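Local structure of oxidoreductase, NAD-binding/iron-sulfur cluster-binding protein (Nitratireductor pacificus pht-3B, 6ZXU) at residues D297-L302 against A489-G494; V425-Q430 against A493-V498. The protein carries a cobalamin and two iron-sulfur clusters and acts as a catabolic reductive dehalogenase, probably passing electrons through the clusters to the cobalamin. All coordinates share one frame; numbering follows the deposited sequence.

How the contacts relate
From the N terminus, 297-302 comes first, in the loop between strand 294-295 and helix 317-323. Strand 422-429 follows with 425-430, and the chain then reaches 489-494 and 493-498, which share A493 and G494. Contact 1 closes a loop of 186 residues and contact 2 one of 62; the second starts inside the first and both end on the same stretch, where helix 486-492 ends and the chain turns toward residues 497-498. That stretch is thereby tied to the early loop and to the four-stranded antiparallel sheet. The two contacts also touch: T300 OG1 probably hydrogen-bonds E497 OE1 at 2.7 Å, and L495 N probably bonds I490 O.

Contact 1 (D297-L302 against A489-G494)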
loop_
_atom_site.group_PDB
_atom_site.type_symbol
_atom_site.label_atom_id
_atom_site.label_comp_id
_atom_site.label_asym_id
_atom_site.label_seq_id
_atom_site.Cartn_x
_atom_site.Cartn_y
_atom_site.Cartn_z
ATOM N N ASP A 297 -8.655 -25.513 -7.241
ATOM C CA ASP A 297 -8.236 -25.255 -8.618
ATOM C C ASP A 297 -9.018 -24.163 -9.323
ATOM O O ASP A 297 -8.477 -23.474 -10.149
ATOM C CB ASP A 297 -8.270 -26.590 -9.386
ATOM C CG ASP A 297 -7.072 -27.533 -8.941
ATOM O OD1 ASP A 297 -7.285 -28.302 -7.983
ATOM O OD2 ASP A 297 -5.897 -27.414 -9.457
ATOM N N GLU A 298 -10.294 -23.997 -8.981
ATOM C CA GLU A 298 -11.156 -22.990 -9.590
ATOM C C GLU A 298 -11.570 -22.054 -8.424
ATOM O O GLU A 298 -11.745 -22.537 -7.281
ATOM C CB GLU A 298 -12.465 -23.614 -10.262
ATOM C CG GLU A 298 -12.283 -24.490 -11.535
ATOM N N PRO A 299 -11.816 -20.763 -8.710
ATOM C CA PRO A 299 -12.271 -19.882 -7.648
ATOM C C PRO A 299 -13.596 -20.309 -7.028
ATOM O O PRO A 299 -14.311 -21.109 -7.604
ATOM C CB PRO A 299 -12.451 -18.590 -8.332
ATOM C CG PRO A 299 -11.707 -18.705 -9.601
ATOM C CD PRO A 299 -11.797 -20.105 -10.021
ATOM N N THR A 300 -13.899 -19.756 -5.857
ATOM C CA THR A 300 -15.123 -20.089 -5.118
ATOM C C THR A 300 -16.373 -19.461 -5.770
ATOM O O THR A 300 -17.469 -19.664 -5.314
ATOM C CB THR A 300 -15.038 -19.643 -3.657
ATOM O OG1 THR A 300 -14.818 -18.202 -3.614
ATOM C CG2 THR A 300 -13.867 -20.355 -2.932
ATOM N N THR A 301 -16.174 -18.643 -6.781
ATOM C CA THR A 301 -17.256 -18.006 -7.467
ATOM C C THR A 301 -17.118 -18.359 -8.939
ATOM O O THR A 301 -15.981 -18.558 -9.418
ATOM C CB THR A 301 -17.218 -16.448 -7.281
ATOM O OG1 THR A 301 -15.875 -15.914 -7.482
ATOM C CG2 THR A 301 -17.679 -16.074 -5.921
ATOM N N LEU A 302 -18.225 -18.385 -9.652
ATOM C CA LEU A 302 -18.201 -18.804 -11.059
ATOM C C LEU A 302 -17.457 -17.865 -12.002
ATOM O O LEU A 302 -17.650 -16.667 -11.969
ATOM C CB LEU A 302 -19.627 -18.955 -11.540
ATOM C CG LEU A 302 -19.896 -19.585 -12.891
ATOM C CD1 LEU A 302 -19.328 -20.992 -12.993
ATOM C CD2 LEU A 302 -21.413 -19.579 -13.056
ATOM N N ALA A 489 -6.551 -11.161 -11.587
ATOM C CA ALA A 489 -5.238 -11.640 -11.190
ATOM C C ALA A 489 -5.094 -11.851 -9.697
ATOM O O ALA A 489 -4.544 -12.863 -9.267
ATOM C CB ALA A 489 -4.184 -10.710 -11.721
ATOM N N ILE A 490 -5.628 -10.964 -8.882
ATOM C CA ILE A 490 -5.661 -11.169 -7.420
ATOM C C ILE A 490 -6.421 -12.479 -7.111
ATOM O O ILE A 490 -5.976 -13.274 -6.291
ATOM C CB ILE A 490 -6.306 -9.995 -6.668
ATOM C CG1 ILE A 490 -5.492 -8.720 -6.900
ATOM C CG2 ILE A 490 -6.394 -10.272 -5.194
ATOM C CD1 ILE A 490 -6.312 -7.482 -6.554
ATOM N N LEU A 491 -7.543 -12.700 -7.807
ATOM C CA LEU A 491 -8.343 -13.925 -7.577
ATOM C C LEU A 491 -7.582 -15.185 -8.012
ATOM O O LEU A 491 -7.495 -16.124 -7.241
ATOM C CB LEU A 491 -9.609 -13.848 -8.328
ATOM C CG LEU A 491 -10.521 -15.023 -8.081
ATOM C CD1 LEU A 491 -11.173 -14.989 -6.704
ATOM C CD2 LEU A 491 -11.596 -15.038 -9.162
ATOM N N MET A 492 -7.068 -15.189 -9.218
ATOM C CA MET A 492 -6.347 -16.378 -9.771
ATOM C C MET A 492 -5.021 -16.677 -9.093
ATOM O O MET A 492 -4.631 -17.816 -8.965
ATOM C CB MET A 492 -6.118 -16.253 -11.249
ATOM C CG MET A 492 -7.389 -16.346 -12.119
ATOM S SD MET A 492 -8.410 -17.796 -11.651
ATOM C CE MET A 492 -9.921 -16.934 -12.101
ATOM N N ALA A 493 -4.358 -15.655 -8.561
ATOM C CA ALA A 493 -3.114 -15.810 -7.756
ATOM C C ALA A 493 -3.356 -16.233 -6.343
ATOM O O ALA A 493 -2.406 -16.458 -5.620
ATOM C CB ALA A 493 -2.305 -14.517 -7.812
ATOM N N GLY A 494 -4.632 -16.446 -5.931
ATOM C CA GLY A 494 -4.937 -16.929 -4.635
ATOM C C GLY A 494 -4.566 -15.950 -3.526
ATOM O O GLY A 494 -4.212 -16.366 -2.443
#
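P299 presses the outer carbons of its ring against L491 and M492, neighbours in the last turn of helix 486-492. The tight spot is at CG of the proline: M492 CE lies 3.5 Å from P299 CG, and L491 CD2 is 3.7 Å from the same CG. L491 CD2 is also 3.7 Å from P299 CB, so one methyl spans two ring atoms, the two side chains crossing at about a right angle. L491 has CG anti to its backbone nitrogen (chi1 -177°), which carries the branch out from the helix toward the loop. M492 starts off less directly, but bends at chi2 and chi3 bring its methyl round to the ring, with M492 SD following 4.0 Å from P299 CG. Just beyond, the helix ends in a Schellman motif: G494 takes a positive phi of 66°, its N bonds back to L491 O at 3.2 Å, and L495 N probably closes the outer bond to I490 O. L491 and I490 also touch the cobalamin, which makes this helix end part of the cofactor pocket. An alanine in place of L491 would probably strip CB and CG of P299 of their leucine cover, leaving M492 as the remaining partner, and open a gap beside the cofactor. Toward D297 and E298 the loop is loose and solvent-exposed; the carboxylate of E298 is not modelled, whereas D297 OD1 makes a salt bridge with R529.

Contact 2 (V425-Q430 against A493-V498); sequences VMLIDQ and AGLGEV
V425 offers its carbonyl group as the flat surface here, and a methyl of L495 lies over one face of it: L495 CD1 is 3.6 Å from V425 O, well above the carbonyl plane. Along its two edges the strand is bonded to its neighbours, to 394-399 (V425 with G396) and to 514-521 (M426 with I517). The rest of the contact is aliphatic. V425 divides its two methyls between the partners. With CG1 anti to the backbone nitrogen (chi1 -172°), that branch meets L495 CD1 at 3.9 Å, while V425 CG2 goes to A493 CB at 4.0 Å. Strand 422-429 is an inner strand of a four-stranded antiparallel sheet, and V425 and L427 both point from it toward the turn that follows helix 486-492. M426, between them, points away and packs on helix 445-469, so residues 493-495 and that helix lie against opposite faces of the strand. The side chains of L427 and L495 lie antiparallel and overlap, so each brings a methyl to the inner part of the other. L495 CD1 comes within 4.0 Å of L427 CG, and L427 CD1 within 4.0 Å of L495 CB. F394 of the adjoining strand touches both leucines. The carbonyl oxygen of L495, a buried residue, accepts a hydrogen bond from N507 ND2. Farther along the two segments, where they have moved apart, Q430 and V498 each touch the cobalamin.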
loop_
_atom_site.group_PDB
_atom_site.type_symbol
_atom_site.label_atom_id
_atom_site.label_comp_id
_atom_site.label_asym_id
_atom_site.label_seq_id
_atom_site.Cartn_x
_atom_site.Cartn_y
_atom_site.Cartn_z
ATOM N N VAL A 425 1.498 -10.722 -8.793
ATOM C CA VAL A 425 0.573 -9.878 -8.085
ATOM C C VAL A 425 1.104 -9.706 -6.665
ATOM O O VAL A 425 1.406 -10.672 -5.946
ATOM C CB VAL A 425 -0.814 -10.521 -8.002
ATOM C CG1 VAL A 425 -1.837 -9.559 -7.433
ATOM C CG2 VAL A 425 -1.235 -10.961 -9.382
ATOM N N MET A 426 1.162 -8.450 -6.241
ATOM C CA MET A 426 1.604 -8.129 -4.873
ATOM C C MET A 426 0.616 -7.231 -4.199
ATOM O O MET A 426 -0.007 -6.410 -4.832
ATOM C CB MET A 426 2.948 -7.518 -4.889
ATOM C CG MET A 426 3.939 -8.533 -5.347
ATOM S SD MET A 426 5.593 -7.941 -5.670
ATOM C CE MET A 426 5.241 -6.880 -7.095
ATOM N N LEU A 427 0.384 -7.489 -2.924
ATOM C CA LEU A 427 -0.513 -6.687 -2.093
ATOM C C LEU A 427 0.322 -5.852 -1.108
ATOM O O LEU A 427 1.240 -6.366 -0.499
ATOM C CB LEU A 427 -1.491 -7.523 -1.388
ATOM C CG LEU A 427 -2.432 -8.467 -2.117
ATOM C CD1 LEU A 427 -3.387 -9.112 -1.050
ATOM C CD2 LEU A 427 -3.255 -7.753 -3.154
ATOM N N ILE A 428 -0.040 -4.609 -0.984
ATOM C CA ILE A 428 0.511 -3.652 -0.015
ATOM C C ILE A 428 -0.625 -3.291 0.944
ATOM O O ILE A 428 -1.664 -2.812 0.500
ATOM C CB ILE A 428 1.052 -2.406 -0.714
ATOM C CG1 ILE A 428 2.039 -2.739 -1.834
ATOM C CG2 ILE A 428 1.679 -1.480 0.312
ATOM C CD1 ILE A 428 3.288 -3.403 -1.287
ATOM N N ASP A 429 -0.389 -3.512 2.215
ATOM C CA ASP A 429 -1.322 -3.219 3.296
ATOM C C ASP A 429 -1.492 -1.691 3.356
ATOM O O ASP A 429 -0.519 -0.948 3.417
ATOM C CB ASP A 429 -0.823 -3.787 4.627
ATOM C CG ASP A 429 -1.829 -3.674 5.739
ATOM O OD1 ASP A 429 -2.775 -2.802 5.659
ATOM O OD2 ASP A 429 -1.639 -4.389 6.756
ATOM N N GLN A 430 -2.729 -1.219 3.261
ATOM C CA GLN A 430 -2.992 0.213 3.343
ATOM C C GLN A 430 -2.742 0.851 4.745
ATOM O O GLN A 430 -2.551 2.081 4.799
ATOM C CB GLN A 430 -4.381 0.577 2.918
ATOM C CG GLN A 430 -4.541 0.559 1.404
ATOM C CD GLN A 430 -5.685 1.468 0.914
ATOM O OE1 GLN A 430 -5.871 2.576 1.388
ATOM N NE2 GLN A 430 -6.443 0.955 -0.067
ATOM N N ALA A 493 -4.358 -15.655 -8.561
ATOM C CA ALA A 493 -3.114 -15.810 -7.756
ATOM C C ALA A 493 -3.356 -16.233 -6.343
ATOM O O ALA A 493 -2.406 -16.458 -5.620
ATOM C CB ALA A 493 -2.305 -14.517 -7.812
ATOM N N GLY A 494 -4.632 -16.446 -5.931
ATOM C CA GLY A 494 -4.937 -16.929 -4.635
ATOM C C GLY A 494 -4.566 -15.950 -3.526
ATOM O O GLY A 494 -4.212 -16.366 -2.443
ATOM N N LEU A 495 -4.834 -14.666 -3.753
ATOM C CA LEU A 495 -4.579 -13.633 -2.690
ATOM C C LEU A 495 -5.836 -13.085 -2.080
ATOM O O LEU A 495 -5.753 -12.467 -1.036
ATOM C CB LEU A 495 -3.693 -12.516 -3.220
ATOM C CG LEU A 495 -2.294 -12.911 -3.659
ATOM C CD1 LEU A 495 -1.612 -11.748 -4.269
ATOM C CD2 LEU A 495 -1.486 -13.524 -2.582
ATOM N N GLY A 496 -7.013 -13.423 -2.633
ATOM C CA GLY A 496 -8.267 -12.996 -2.076
ATOM C C GLY A 496 -9.420 -13.749 -2.661
ATOM O O GLY A 496 -9.290 -14.427 -3.621
ATOM N N GLU A 497 -10.565 -13.635 -2.000
ATOM C CA GLU A 497 -11.865 -14.077 -2.534
ATOM C C GLU A 497 -12.737 -12.854 -2.841
ATOM O O GLU A 497 -12.580 -11.762 -2.278
ATOM C CB GLU A 497 -12.637 -14.918 -1.501
ATOM C CG GLU A 497 -12.300 -16.388 -1.406
ATOM C CD GLU A 497 -13.345 -17.167 -0.593
ATOM O OE1 GLU A 497 -14.515 -17.287 -1.047
ATOM O OE2 GLU A 497 -13.051 -17.714 0.479
ATOM N N VAL A 498 -13.608 -13.032 -3.806
ATOM C CA VAL A 498 -14.722 -12.119 -4.087
ATOM C C VAL A 498 -15.487 -11.788 -2.805
ATOM O O VAL A 498 -15.931 -12.687 -2.071
ATOM C CB VAL A 498 -15.668 -12.763 -5.126
ATOM C CG1 VAL A 498 -17.012 -12.067 -5.222
ATOM C CG2 VAL A 498 -14.971 -12.718 -6.502
#